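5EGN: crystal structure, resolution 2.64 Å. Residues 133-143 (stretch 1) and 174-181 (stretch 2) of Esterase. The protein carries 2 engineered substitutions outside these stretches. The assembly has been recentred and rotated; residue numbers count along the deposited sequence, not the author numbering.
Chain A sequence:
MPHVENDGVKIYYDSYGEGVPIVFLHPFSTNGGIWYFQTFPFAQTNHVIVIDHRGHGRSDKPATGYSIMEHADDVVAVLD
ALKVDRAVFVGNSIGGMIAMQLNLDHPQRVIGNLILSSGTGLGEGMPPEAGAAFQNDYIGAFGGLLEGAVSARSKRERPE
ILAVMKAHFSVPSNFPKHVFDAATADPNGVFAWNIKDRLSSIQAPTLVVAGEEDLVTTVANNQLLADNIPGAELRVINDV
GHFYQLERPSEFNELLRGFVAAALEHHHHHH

Stretch 1 133-143: AFQNDYIGAFG
Stretch 2 174-181: NFPKHVFD

Stretch 1 ends one helix, begun before Ala-133, at Asn-136, breaks at Asp-137 (phi/psi -144/98) and starts another at Tyr-138 that runs on past Gly-143; Asp-137 is the N-cap residue of this second helix. Asp-137 N donates a hydrogen bond to Ala-133 O (2.9 Å), and Ala-141 N donates one to Asp-137 O (2.9 Å). Stretch 2 is extended at Phe-175 (-145/91) and Pro-176 (-74/162), the N-cap, then helical from Lys-177 to beyond Asp-181, with Asp-181 N to Lys-177 O at 2.9 Å. The helices 138-143 and 177-181 cross at 68°, their axes 13.1 Å apart at closest approach. The nearest CA atoms, Tyr-138 CA and Lys-177 CA, lie 8.9 Å apart; side chains fill the gap, and no hydrogen bond crosses it.

Tyr-138 (chi1 t, 163°; chi2 72°) is central. The CA-to-CB bond of Lys-177 points sideways relative to stretch 1, but its chain (chi1 t, chi2 p, chi3 -149°, chi4 m) brings its end nearer, over one tyrosine face: Lys-177 CE is 3.5 Å from Tyr-138 CD1, and Lys-177 CD sits 3.6 Å from the Tyr-138 ring centroid, a CH-pi contact 7° off the normal. Lys-177 NZ lies off-centre, 4.5 Å from that centroid, in a cation-pi contact, and forms a salt bridge to Asp-181 OD1 (3.3 Å from Lys-177 NZ), whose hydrogen bond is weak.

The edge of Tyr-138 sets ring hydrogens against the pi face of Phe-180 (chi1 t, chi2 -99°), centroids 4.8 Å apart, planes at 57°, Tyr-138 CE1 3.6 Å from Phe-180 CG. Tyr-138 OH meets the edge of Phe-175 (chi1 t, chi2 71°), 3.1 Å from Phe-175 CE2. Two apolar contacts complete the cluster: Phe-134 (chi1 m, -86°; chi2 -76°) approaches obliquely, Phe-134 CD1 to Phe-180 CZ 3.5 Å, planes at 32°; Phe-142 (chi1 -149°, chi2 117°) is looser, Phe-142 CE1 to Phe-180 CE2 4.3 Å.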

ATOM      1  N   ALA A 133      13.095  12.794 -25.405  1.00 54.29           N
ATOM      2  CA  ALA A 133      12.708  11.393 -25.266  1.00 52.09           C
ATOM      3  C   ALA A 133      11.289  11.284 -24.720  1.00 49.63           C
ATOM      4  O   ALA A 133      10.525  10.404 -25.121  1.00 48.25           O
ATOM      5  CB  ALA A 133      13.685  10.649 -24.366  1.00 51.46           C
ATOM      6  N   PHE A 134      10.940  12.182 -23.801  1.00 49.91           N
ATOM      7  CA  PHE A 134       9.593  12.204 -23.240  1.00 48.08           C
ATOM      8  C   PHE A 134       8.575  12.743 -24.243  1.00 48.01           C
ATOM      9  O   PHE A 134       7.395  12.396 -24.183  1.00 46.62           O
ATOM     10  CB  PHE A 134       9.551  13.037 -21.956  1.00 46.69           C
ATOM     11  CG  PHE A 134       9.927  12.269 -20.720  1.00 44.12           C
ATOM     12  CD1 PHE A 134       9.036  11.377 -20.146  1.00 42.88           C
ATOM     13  CD2 PHE A 134      11.167  12.443 -20.128  1.00 44.90           C
ATOM     14  CE1 PHE A 134       9.373  10.671 -19.007  1.00 42.33           C
ATOM     15  CE2 PHE A 134      11.511  11.739 -18.987  1.00 42.90           C
ATOM     16  CZ  PHE A 134      10.613  10.852 -18.428  1.00 41.52           C
ATOM     17  N   GLN A 135       9.030  13.595 -25.156  1.00 49.66           N
ATOM     18  CA  GLN A 135       8.155  14.096 -26.215  1.00 49.60           C
ATOM     19  C   GLN A 135       7.969  13.068 -27.329  1.00 48.94           C
ATOM     20  O   GLN A 135       6.939  13.042 -28.001  1.00 48.73           O
ATOM     21  CB  GLN A 135       8.709  15.395 -26.803  1.00 51.36           C
ATOM     22  N   ASN A 136       8.974  12.222 -27.520  1.00 48.12           N
ATOM     23  CA  ASN A 136       8.987  11.266 -28.619  1.00 48.15           C
ATOM     24  C   ASN A 136       8.303   9.959 -28.233  1.00 45.69           C
ATOM     25  O   ASN A 136       7.459   9.446 -28.965  1.00 42.19           O
ATOM     26  CB  ASN A 136      10.429  11.010 -29.067  1.00 48.53           C
ATOM     27  CG  ASN A 136      10.542   9.883 -30.071  1.00 46.12           C
ATOM     28  OD1 ASN A 136      10.700   8.721 -29.700  1.00 52.96           O
ATOM     29  ND2 ASN A 136      10.476  10.224 -31.353  1.00 44.75           N
ATOM     30  N   ASP A 137       8.673   9.432 -27.072  1.00 46.59           N
ATOM     31  CA  ASP A 137       8.077   8.209 -26.557  1.00 45.56           C
ATOM     32  C   ASP A 137       7.959   8.307 -25.043  1.00 44.85           C
ATOM     33  O   ASP A 137       8.919   8.073 -24.322  1.00 44.48           O
ATOM     34  CB  ASP A 137       8.907   6.989 -26.956  1.00 45.01           C
ATOM     35  CG  ASP A 137       8.161   5.684 -26.754  1.00 45.15           C
ATOM     36  OD1 ASP A 137       7.040   5.711 -26.198  1.00 43.79           O
ATOM     37  OD2 ASP A 137       8.698   4.628 -27.146  1.00 52.07           O
ATOM     38  N   TYR A 138       6.771   8.662 -24.575  1.00 44.15           N
ATOM     39  CA  TYR A 138       6.537   8.912 -23.156  1.00 44.59           C
ATOM     40  C   TYR A 138       6.853   7.706 -22.269  1.00 43.40           C
ATOM     41  O   TYR A 138       7.710   7.782 -21.384  1.00 44.56           O
ATOM     42  CB  TYR A 138       5.089   9.347 -22.937  1.00 45.13           C
ATOM     43  CG  TYR A 138       4.624   9.244 -21.502  1.00 46.16           C
ATOM     44  CD1 TYR A 138       5.077  10.133 -20.538  1.00 46.00           C
ATOM     45  CD2 TYR A 138       3.721   8.261 -21.112  1.00 45.79           C
ATOM     46  CE1 TYR A 138       4.647  10.045 -19.223  1.00 45.07           C
ATOM     47  CE2 TYR A 138       3.289   8.162 -19.802  1.00 46.81           C
ATOM     48  CZ  TYR A 138       3.753   9.057 -18.864  1.00 49.65           C
ATOM     49  OH  TYR A 138       3.321   8.964 -17.563  1.00 55.56           O
ATOM     50  N   ILE A 139       6.156   6.600 -22.511  1.00 44.60           N
ATOM     51  CA  ILE A 139       6.276   5.400 -21.689  1.00 43.58           C
ATOM     52  C   ILE A 139       7.686   4.810 -21.742  1.00 42.57           C
ATOM     53  O   ILE A 139       8.234   4.382 -20.721  1.00 45.07           O
ATOM     54  CB  ILE A 139       5.246   4.343 -22.130  1.00 43.20           C
ATOM     55  CG1 ILE A 139       3.826   4.845 -21.849  1.00 43.35           C
ATOM     56  CG2 ILE A 139       5.481   3.018 -21.422  1.00 41.98           C
ATOM     57  CD1 ILE A 139       2.741   4.069 -22.559  1.00 43.67           C
ATOM     58  N   GLY A 140       8.271   4.798 -22.938  1.00 42.95           N
ATOM     59  CA  GLY A 140       9.619   4.295 -23.129  1.00 43.22           C
ATOM     60  C   GLY A 140      10.644   5.118 -22.370  1.00 42.02           C
ATOM     61  O   GLY A 140      11.466   4.573 -21.629  1.00 43.69           O
ATOM     62  N   ALA A 141      10.587   6.435 -22.553  1.00 43.20           N
ATOM     63  CA  ALA A 141      11.474   7.348 -21.842  1.00 43.06           C
ATOM     64  C   ALA A 141      11.330   7.205 -20.329  1.00 40.43           C
ATOM     65  O   ALA A 141      12.329   7.177 -19.608  1.00 39.69           O
ATOM     66  CB  ALA A 141      11.206   8.785 -22.261  1.00 43.85           C
ATOM     67  N   PHE A 142      10.090   7.110 -19.853  1.00 41.10           N
ATOM     68  CA  PHE A 142       9.838   6.984 -18.419  1.00 40.38           C
ATOM     69  C   PHE A 142      10.415   5.679 -17.874  1.00 39.32           C
ATOM     70  O   PHE A 142      10.984   5.656 -16.784  1.00 37.79           O
ATOM     71  CB  PHE A 142       8.338   7.059 -18.116  1.00 40.21           C
ATOM     72  CG  PHE A 142       8.021   7.659 -16.768  1.00 39.81           C
ATOM     73  CD1 PHE A 142       7.308   8.845 -16.670  1.00 41.20           C
ATOM     74  CD2 PHE A 142       8.445   7.043 -15.602  1.00 39.38           C
ATOM     75  CE1 PHE A 142       7.020   9.396 -15.432  1.00 40.35           C
ATOM     76  CE2 PHE A 142       8.159   7.589 -14.366  1.00 45.02           C
ATOM     77  CZ  PHE A 142       7.448   8.766 -14.280  1.00 39.98           C
ATOM     78  N   GLY A 143      10.259   4.595 -18.628  1.00 39.65           N
ATOM     79  CA  GLY A 143      10.838   3.318 -18.245  1.00 38.50           C
ATOM     80  C   GLY A 143      12.349   3.418 -18.134  1.00 38.27           C
ATOM     81  O   GLY A 143      12.953   2.998 -17.137  1.00 38.00           O
ATOM     82  N   ASN A 174      -4.527   5.724 -12.272  1.00 26.61           N
ATOM     83  CA  ASN A 174      -3.666   6.229 -11.211  1.00 26.79           C
ATOM     84  C   ASN A 174      -2.938   7.498 -11.633  1.00 27.22           C
ATOM     85  O   ASN A 174      -2.850   8.461 -10.873  1.00 26.45           O
ATOM     86  CB  ASN A 174      -2.654   5.157 -10.796  1.00 25.96           C
ATOM     87  CG  ASN A 174      -1.637   5.667  -9.797  1.00 25.02           C
ATOM     88  OD1 ASN A 174      -1.928   5.801  -8.611  1.00 24.83           O
ATOM     89  ND2 ASN A 174      -0.427   5.945 -10.273  1.00 25.75           N
ATOM     90  N   PHE A 175      -2.425   7.490 -12.857  1.00 28.16           N
ATOM     91  CA  PHE A 175      -1.640   8.603 -13.369  1.00 29.18           C
ATOM     92  C   PHE A 175      -1.900   8.785 -14.857  1.00 30.13           C
ATOM     93  O   PHE A 175      -1.233   8.168 -15.687  1.00 30.93           O
ATOM     94  CB  PHE A 175      -0.153   8.364 -13.105  1.00 29.41           C
ATOM     95  CG  PHE A 175       0.733   9.503 -13.516  1.00 30.95           C
ATOM     96  CD1 PHE A 175       0.732  10.690 -12.805  1.00 33.73           C
ATOM     97  CD2 PHE A 175       1.590   9.377 -14.597  1.00 32.73           C
ATOM     98  CE1 PHE A 175       1.552  11.739 -13.173  1.00 31.77           C
ATOM     99  CE2 PHE A 175       2.416  10.422 -14.970  1.00 36.15           C
ATOM    100  CZ  PHE A 175       2.397  11.605 -14.257  1.00 33.06           C
ATOM    101  N   PRO A 176      -2.884   9.628 -15.201  1.00 30.49           N
ATOM    102  CA  PRO A 176      -3.213   9.865 -16.608  1.00 31.84           C
ATOM    103  C   PRO A 176      -2.169  10.735 -17.295  1.00 33.86           C
ATOM    104  O   PRO A 176      -1.394  11.415 -16.626  1.00 34.12           O
ATOM    105  CB  PRO A 176      -4.564  10.575 -16.537  1.00 31.60           C
ATOM    106  CG  PRO A 176      -4.549  11.266 -15.232  1.00 30.68           C
ATOM    107  CD  PRO A 176      -3.742  10.408 -14.294  1.00 30.19           C
ATOM    108  N   LYS A 177      -2.159  10.709 -18.621  1.00 35.66           N
ATOM    109  CA  LYS A 177      -1.128  11.380 -19.403  1.00 37.69           C
ATOM    110  C   LYS A 177      -1.209  12.903 -19.312  1.00 38.63           C
ATOM    111  O   LYS A 177      -0.187  13.598 -19.337  1.00 46.23           O
ATOM    112  CB  LYS A 177      -1.225  10.939 -20.862  1.00 39.89           C
ATOM    113  CG  LYS A 177      -0.060  11.373 -21.714  1.00 43.06           C
ATOM    114  CD  LYS A 177       1.267  11.022 -21.074  1.00 45.28           C
ATOM    115  CE  LYS A 177       2.306  12.048 -21.481  1.00 52.81           C
ATOM    116  NZ  LYS A 177       2.380  12.219 -22.962  1.00 54.81           N
ATOM    117  N   HIS A 178      -2.431  13.413 -19.200  1.00 37.88           N
ATOM    118  CA  HIS A 178      -2.651  14.852 -19.175  1.00 37.97           C
ATOM    119  C   HIS A 178      -2.104  15.485 -17.900  1.00 37.93           C
ATOM    120  O   HIS A 178      -1.771  16.667 -17.883  1.00 41.49           O
ATOM    121  CB  HIS A 178      -4.140  15.173 -19.324  1.00 36.24           C
ATOM    122  CG  HIS A 178      -4.925  15.020 -18.057  1.00 35.05           C
ATOM    123  ND1 HIS A 178      -5.554  13.844 -17.708  1.00 36.27           N
ATOM    124  CD2 HIS A 178      -5.197  15.902 -17.066  1.00 35.43           C
ATOM    125  CE1 HIS A 178      -6.171  14.007 -16.550  1.00 37.02           C
ATOM    126  NE2 HIS A 178      -5.969  15.245 -16.139  1.00 35.93           N
ATOM    127  N   VAL A 179      -2.020  14.699 -16.832  1.00 36.70           N
ATOM    128  CA  VAL A 179      -1.430  15.184 -15.591  1.00 37.17           C
ATOM    129  C   VAL A 179       0.072  15.357 -15.773  1.00 38.18           C
ATOM    130  O   VAL A 179       0.649  16.355 -15.333  1.00 44.99           O
ATOM    131  CB  VAL A 179      -1.715  14.236 -14.414  1.00 34.30           C
ATOM    132  CG1 VAL A 179      -0.899  14.634 -13.194  1.00 33.40           C
ATOM    133  CG2 VAL A 179      -3.192  14.252 -14.084  1.00 33.05           C
ATOM    134  N   PHE A 180       0.703  14.390 -16.432  1.00 37.89           N
ATOM    135  CA  PHE A 180       2.120  14.502 -16.756  1.00 38.73           C
ATOM    136  C   PHE A 180       2.352  15.735 -17.620  1.00 39.88           C
ATOM    137  O   PHE A 180       3.188  16.577 -17.293  1.00 40.36           O
ATOM    138  CB  PHE A 180       2.627  13.247 -17.471  1.00 39.82           C
ATOM    139  CG  PHE A 180       4.076  13.322 -17.874  1.00 40.54           C
ATOM    140  CD1 PHE A 180       4.434  13.640 -19.175  1.00 41.09           C
ATOM    141  CD2 PHE A 180       5.079  13.090 -16.946  1.00 39.05           C
ATOM    142  CE1 PHE A 180       5.763  13.713 -19.543  1.00 40.22           C
ATOM    143  CE2 PHE A 180       6.409  13.160 -17.311  1.00 39.28           C
ATOM    144  CZ  PHE A 180       6.749  13.473 -18.611  1.00 40.01           C
ATOM    145  N   ASP A 181       1.595  15.847 -18.709  1.00 39.74           N
ATOM    146  CA  ASP A 181       1.735  16.978 -19.625  1.00 40.16           C
ATOM    147  C   ASP A 181       1.546  18.327 -18.925  1.00 39.97           C
ATOM    148  O   ASP A 181       2.324  19.261 -19.136  1.00 40.51           O
ATOM    149  CB  ASP A 181       0.744  16.842 -20.779  1.00 40.19           C
ATOM    150  CG  ASP A 181       1.075  15.678 -21.694  1.00 42.02           C
ATOM    151  OD1 ASP A 181       2.267  15.322 -21.795  1.00 41.95           O
ATOM    152  OD2 ASP A 181       0.144  15.121 -22.313  1.00 42.87           O
TER